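Long-range contacts in 11S globulin seed storage protein (Amaranthus hypochondriacus, PDB 3QAC), which probably serves as a nutrient reservoir in the seed, as a storage globulin whose subunits each carry two cupin domains: residues A[358-362]-A[378-384]; A[338-344]-A[405-411]. All blocks are in the same frame, centred on the assembly; numbering follows the deposited sequence.

Interaction 1 of 2, residues A[358-362]-A[378-384]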
loop_
_atom_site.group_PDB
_atom_site.type_symbol
_atom_site.label_atom_id
_atom_site.label_comp_id
_atom_site.label_asym_id
_atom_site.label_seq_id
_atom_site.Cartn_x
_atom_site.Cartn_y
_atom_site.Cartn_z
ATOM N N GLN A 358 21.589 19.949 -10.701
ATOM C CA GLN A 358 21.200 19.401 -11.982
ATOM C C GLN A 358 20.576 18.006 -11.822
ATOM O O GLN A 358 21.103 17.138 -11.098
ATOM C CB GLN A 358 22.361 19.412 -12.982
ATOM C CG GLN A 358 21.893 19.035 -14.385
ATOM C CD GLN A 358 22.962 19.167 -15.455
ATOM O OE1 GLN A 358 24.169 19.182 -15.170
ATOM N NE2 GLN A 358 22.519 19.245 -16.703
ATOM N N ILE A 359 19.438 17.826 -12.497
ATOM C CA ILE A 359 18.623 16.637 -12.366
ATOM C C ILE A 359 18.320 16.088 -13.749
ATOM O O ILE A 359 17.995 16.838 -14.683
ATOM C CB ILE A 359 17.312 16.951 -11.628
ATOM C CG1 ILE A 359 17.608 17.623 -10.290
ATOM C CG2 ILE A 359 16.434 15.706 -11.489
ATOM C CD1 ILE A 359 16.364 18.019 -9.536
ATOM N N VAL A 360 18.450 14.772 -13.868
ATOM C CA VAL A 360 18.288 14.071 -15.127
ATOM C C VAL A 360 17.191 13.026 -14.993
ATOM O O VAL A 360 17.061 12.373 -13.946
ATOM C CB VAL A 360 19.589 13.343 -15.493
ATOM C CG1 VAL A 360 19.426 12.544 -16.793
ATOM C CG2 VAL A 360 20.743 14.323 -15.581
ATOM N N ASN A 361 16.414 12.844 -16.053
ATOM C CA ASN A 361 15.313 11.898 -16.009
ATOM C C ASN A 361 15.708 10.563 -16.630
ATOM O O ASN A 361 16.889 10.307 -16.864
ATOM C CB ASN A 361 14.066 12.492 -16.668
ATOM C CG ASN A 361 14.223 12.664 -18.161
ATOM O OD1 ASN A 361 15.220 12.244 -18.734
ATOM N ND2 ASN A 361 13.225 13.273 -18.801
ATOM N N ASP A 362 14.727 9.711 -16.900
ATOM C CA ASP A 362 15.004 8.374 -17.402
ATOM C C ASP A 362 15.438 8.390 -18.859
ATOM O O ASP A 362 15.914 7.383 -19.390
ATOM C CB ASP A 362 13.767 7.494 -17.254
ATOM C CG ASP A 362 12.531 8.126 -17.870
ATOM O OD1 ASP A 362 11.996 7.562 -18.840
ATOM O OD2 ASP A 362 12.094 9.188 -17.379
ATOM N N VAL A 378 13.240 21.804 -4.710
ATOM C CA VAL A 378 12.946 21.112 -5.944
ATOM C C VAL A 378 12.532 19.699 -5.596
ATOM O O VAL A 378 13.004 19.123 -4.606
ATOM C CB VAL A 378 14.144 21.101 -6.898
ATOM C CG1 VAL A 378 15.388 20.490 -6.210
ATOM C CG2 VAL A 378 13.786 20.360 -8.189
ATOM N N VAL A 379 11.650 19.141 -6.409
ATOM C CA VAL A 379 11.242 17.776 -6.220
ATOM C C VAL A 379 12.088 16.909 -7.110
ATOM O O VAL A 379 12.060 17.039 -8.343
ATOM C CB VAL A 379 9.774 17.559 -6.600
ATOM C CG1 VAL A 379 9.386 16.081 -6.434
ATOM C CG2 VAL A 379 8.885 18.440 -5.770
ATOM N N VAL A 380 12.854 16.033 -6.487
ATOM C CA VAL A 380 13.593 15.016 -7.205
ATOM C C VAL A 380 12.800 13.724 -7.192
ATOM O O VAL A 380 12.644 13.106 -6.150
ATOM C CB VAL A 380 14.947 14.721 -6.554
ATOM C CG1 VAL A 380 15.797 13.897 -7.517
ATOM C CG2 VAL A 380 15.664 16.033 -6.135
ATOM N N PRO A 381 12.270 13.321 -8.350
ATOM C CA PRO A 381 11.523 12.060 -8.401
ATOM C C PRO A 381 12.421 10.845 -8.191
ATOM O O PRO A 381 13.606 10.828 -8.583
ATOM C CB PRO A 381 10.933 12.052 -9.822
ATOM C CG PRO A 381 10.992 13.519 -10.282
ATOM C CD PRO A 381 12.249 14.045 -9.629
ATOM N N GLN A 382 11.845 9.831 -7.551
ATOM C CA GLN A 382 12.510 8.555 -7.357
ATOM C C GLN A 382 13.270 8.183 -8.601
ATOM O O GLN A 382 12.718 8.226 -9.702
ATOM C CB GLN A 382 11.504 7.438 -7.054
ATOM C CG GLN A 382 12.153 6.044 -7.016
ATOM C CD GLN A 382 11.148 4.901 -6.928
ATOM O OE1 GLN A 382 11.517 3.777 -6.577
ATOM N NE2 GLN A 382 9.881 5.180 -7.244
ATOM N N ASN A 383 14.536 7.827 -8.413
ATOM C CA ASN A 383 15.377 7.290 -9.461
ATOM C C ASN A 383 15.946 8.356 -10.378
ATOM O O ASN A 383 16.844 8.069 -11.152
ATOM C CB ASN A 383 14.657 6.195 -10.269
ATOM C CG ASN A 383 14.687 4.826 -9.581
ATOM O OD1 ASN A 383 14.378 3.808 -10.202
ATOM N ND2 ASN A 383 15.072 4.799 -8.303
ATOM N N PHE A 384 15.445 9.586 -10.285
ATOM C CA PHE A 384 16.037 10.662 -11.069
ATOM C C PHE A 384 17.435 10.977 -10.537
ATOM O O PHE A 384 17.629 11.205 -9.338
ATOM C CB PHE A 384 15.153 11.922 -11.078
ATOM C CG PHE A 384 14.008 11.879 -12.091
ATOM C CD1 PHE A 384 13.614 13.037 -12.763
ATOM C CD2 PHE A 384 13.326 10.698 -12.351
ATOM C CE1 PHE A 384 12.561 13.026 -13.680
ATOM C CE2 PHE A 384 12.275 10.665 -13.276
ATOM C CZ PHE A 384 11.891 11.848 -13.946
#
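Ile359 and Phe384 carry most of this contact, which has no hydrogen bond between its two segments. Ile359, near the end of strand 354-360, points its side chain at 378-384. Its CD1 lies 3.7 Å from Val378 CG2 and 4.0 Å from Val380 CG2, so it packs on two valines of strand 377-380. Its CG2 meets Phe384 CB at 4.0 Å. Between these valines and Phe384 the chain reverses in a type II turn, closed by Phe384 N to Pro381 O at 2.8 Å. The turn sets one face of the Phe384 ring against Asn361. Asn361 CA sits 3.8 Å from the ring centroid, almost on the ring normal, a CH-pi contact over the face. The Asn361 amide leads away and bonds to Gln363, Gln365 and Ile16. Strand 377-380 belongs to one sheet of the domain, while 354-360 pairs with 385-391 in the other. Apolar side chains filling the space between two antiparallel sheets are characteristic of the cupin beta-barrel, here that of the C-terminal cupin domain.

Interaction 2 of 2, residues A[338-344]-A[405-411]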
loop_
_atom_site.group_PDB
_atom_site.type_symbol
_atom_site.label_atom_id
_atom_site.label_comp_id
_atom_site.label_asym_id
_atom_site.label_seq_id
_atom_site.Cartn_x
_atom_site.Cartn_y
_atom_site.Cartn_z
ATOM N N PRO A 338 27.028 13.035 -8.327
ATOM C CA PRO A 338 25.781 12.625 -8.963
ATOM C C PRO A 338 25.314 11.339 -8.297
ATOM O O PRO A 338 26.103 10.420 -8.127
ATOM C CB PRO A 338 26.201 12.351 -10.408
ATOM C CG PRO A 338 27.417 13.188 -10.619
ATOM C CD PRO A 338 28.132 13.164 -9.293
ATOM N N HIS A 339 24.054 11.297 -7.901
ATOM C CA HIS A 339 23.505 10.125 -7.258
ATOM C C HIS A 339 22.039 10.054 -7.602
ATOM O O HIS A 339 21.459 11.013 -8.112
ATOM C CB HIS A 339 23.640 10.231 -5.744
ATOM C CG HIS A 339 23.000 11.459 -5.187
ATOM N ND1 HIS A 339 23.527 12.716 -5.378
ATOM C CD2 HIS A 339 21.863 11.631 -4.470
ATOM C CE1 HIS A 339 22.751 13.610 -4.793
ATOM N NE2 HIS A 339 21.735 12.977 -4.234
ATOM N N TYR A 340 21.442 8.906 -7.319
ATOM C CA TYR A 340 20.018 8.770 -7.456
ATOM C C TYR A 340 19.488 8.065 -6.243
ATOM O O TYR A 340 20.168 7.252 -5.646
ATOM C CB TYR A 340 19.685 7.996 -8.715
ATOM C CG TYR A 340 19.944 6.508 -8.639
ATOM C CD1 TYR A 340 21.206 5.985 -8.859
ATOM C CD2 TYR A 340 18.910 5.637 -8.386
ATOM C CE1 TYR A 340 21.426 4.619 -8.821
ATOM C CE2 TYR A 340 19.106 4.287 -8.352
ATOM C CZ TYR A 340 20.363 3.770 -8.569
ATOM O OH TYR A 340 20.542 2.405 -8.521
ATOM N N ASN A 341 18.271 8.395 -5.877
ATOM C CA ASN A 341 17.614 7.740 -4.780
ATOM C C ASN A 341 16.886 6.506 -5.299
ATOM O O ASN A 341 16.121 6.589 -6.283
ATOM C CB ASN A 341 16.673 8.725 -4.111
ATOM C CG ASN A 341 17.413 9.967 -3.587
ATOM O OD1 ASN A 341 17.826 10.000 -2.421
ATOM N ND2 ASN A 341 17.601 10.983 -4.454
ATOM N N LEU A 342 17.132 5.365 -4.647
ATOM C CA LEU A 342 16.622 4.078 -5.130
ATOM C C LEU A 342 15.140 3.951 -4.948
ATOM O O LEU A 342 14.453 3.365 -5.783
ATOM C CB LEU A 342 17.224 2.888 -4.380
ATOM C CG LEU A 342 18.705 2.537 -4.265
ATOM C CD1 LEU A 342 18.916 1.055 -4.599
ATOM C CD2 LEU A 342 19.616 3.436 -5.056
ATOM N N ASN A 343 14.640 4.480 -3.841
ATOM C CA ASN A 343 13.332 4.048 -3.382
ATOM C C ASN A 343 12.301 5.143 -3.135
ATOM O O ASN A 343 11.162 4.858 -2.788
ATOM C CB ASN A 343 13.485 3.140 -2.140
ATOM C CG ASN A 343 14.678 3.516 -1.285
ATOM O OD1 ASN A 343 15.093 4.680 -1.248
ATOM N ND2 ASN A 343 15.248 2.530 -0.593
ATOM N N ALA A 344 12.684 6.390 -3.320
ATOM C CA ALA A 344 11.887 7.474 -2.774
ATOM C C ALA A 344 12.016 8.763 -3.598
ATOM O O ALA A 344 13.065 9.026 -4.214
ATOM C CB ALA A 344 12.304 7.734 -1.325
ATOM N N ASN A 405 13.403 4.575 5.226
ATOM C CA ASN A 405 14.821 4.332 4.978
ATOM C C ASN A 405 15.126 4.458 3.500
ATOM O O ASN A 405 15.624 3.510 2.881
ATOM C CB ASN A 405 15.218 2.922 5.405
ATOM C CG ASN A 405 14.571 2.495 6.699
ATOM O OD1 ASN A 405 13.943 1.440 6.758
ATOM N ND2 ASN A 405 14.729 3.299 7.746
ATOM N N ALA A 406 14.787 5.607 2.926
ATOM C CA ALA A 406 15.180 5.902 1.562
ATOM C C ALA A 406 16.690 5.717 1.484
ATOM O O ALA A 406 17.427 6.096 2.387
ATOM C CB ALA A 406 14.785 7.331 1.179
ATOM N N MET A 407 17.138 5.116 0.398
ATOM C CA MET A 407 18.532 4.820 0.210
ATOM C C MET A 407 18.894 5.488 -1.086
ATOM O O MET A 407 18.099 5.474 -2.016
ATOM C CB MET A 407 18.688 3.325 0.005
ATOM C CG MET A 407 20.022 2.783 0.393
ATOM S SD MET A 407 19.818 1.860 1.925
ATOM C CE MET A 407 20.618 2.958 3.107
ATOM N N PHE A 408 20.086 6.053 -1.178
ATOM C CA PHE A 408 20.510 6.568 -2.457
ATOM C C PHE A 408 21.778 5.878 -2.883
ATOM O O PHE A 408 22.380 5.161 -2.101
ATOM C CB PHE A 408 20.689 8.082 -2.421
ATOM C CG PHE A 408 21.858 8.538 -1.605
ATOM C CD1 PHE A 408 23.136 8.511 -2.125
ATOM C CD2 PHE A 408 21.674 9.022 -0.330
ATOM C CE1 PHE A 408 24.214 8.956 -1.376
ATOM C CE2 PHE A 408 22.756 9.459 0.431
ATOM C CZ PHE A 408 24.018 9.434 -0.096
ATOM N N GLN A 409 22.171 6.077 -4.133
ATOM C CA GLN A 409 23.415 5.531 -4.614
ATOM C C GLN A 409 24.182 6.606 -5.332
ATOM O O GLN A 409 23.695 7.185 -6.308
ATOM C CB GLN A 409 23.183 4.354 -5.566
ATOM C CG GLN A 409 24.407 4.060 -6.428
ATOM C CD GLN A 409 24.494 2.608 -6.886
ATOM O OE1 GLN A 409 24.972 1.748 -6.153
ATOM N NE2 GLN A 409 24.049 2.339 -8.109
ATOM N N SER A 410 25.384 6.876 -4.849
ATOM C CA SER A 410 26.299 7.741 -5.564
ATOM C C SER A 410 26.731 7.048 -6.842
ATOM O O SER A 410 26.799 5.829 -6.912
ATOM C CB SER A 410 27.516 8.060 -4.702
ATOM O OG SER A 410 27.099 8.617 -3.467
ATOM N N LEU A 411 27.020 7.828 -7.861
ATOM C CA LEU A 411 27.493 7.257 -9.102
ATOM C C LEU A 411 29.010 7.318 -9.116
ATOM O O LEU A 411 29.663 6.447 -9.677
ATOM C CB LEU A 411 26.900 8.023 -10.268
ATOM C CG LEU A 411 25.376 8.081 -10.141
ATOM C CD1 LEU A 411 24.775 9.131 -11.081
ATOM C CD2 LEU A 411 24.781 6.702 -10.397
#
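This is antiparallel strand pairing in the C-terminal cupin domain, where the short strand 408-410 lies along the end of strand 335-341. The axes of 339-341 and 408-410 come within 4.5 Å, and their N-to-C directions differ by 168°, close to antiparallel. Tyr340 and Gln409 form the hydrogen-bonded pair: Tyr340 N to Gln409 O is 3.0 Å and Gln409 N to Tyr340 O is 2.8 Å. Two more backbone hydrogen bonds lie on either side of this pair along the ladder: Leu342 N to Met407 O and Leu411 N to Pro338 O, both 2.8 Å. His339 with Ser410 and Asn341 with Phe408 are non-hydrogen-bonded pairs, and their side chains share one face. There the His339 ring turns its edge toward the face of Phe408, a T-shaped pair with centroids 5.3 Å apart. Tyr340 and Gln409 occupy the other face. Leu411 CD2 touches Tyr340 CD1 at 4.0 Å, and Leu411 CD1 touches Pro338 CB at 3.6 Å. Beyond the ladder, Ala344 CB packs on Ala406 CB at 3.5 Å. The Tyr340 hydroxyl hydrogen-bonds to Gly145 O of the second subunit, and the Tyr340 ring stacks with Phe67 of that subunit. Strand 335-341 also pairs with 385-391. The chain beyond strand 394-401 thus returns to add an extra strand to a cupin sheet, at the subunit interface of an 11S globulin.

Interaction 1 is nested along the chain inside the loop closed by interaction 2. Their centres are about 11 Å apart, on the same side of the chain's centre. The turn 381-384 joins them. Asn383 ND2 lies 2.9 Å from Asn341 O and 3.0 Å from Leu342 O, both probable hydrogen bonds. Gln382 CB also packs 3.6 Å from Ala344 O. Strands 354-360 and 335-341 flank 385-391, so both contacts reach one sheet. Interaction 1 ties that sheet to the facing one through side chains, whereas interaction 2 widens it through backbone bonds. Each touches the second subunit: Asn383 packs on its Phe181, and Leu411 on its Ile211.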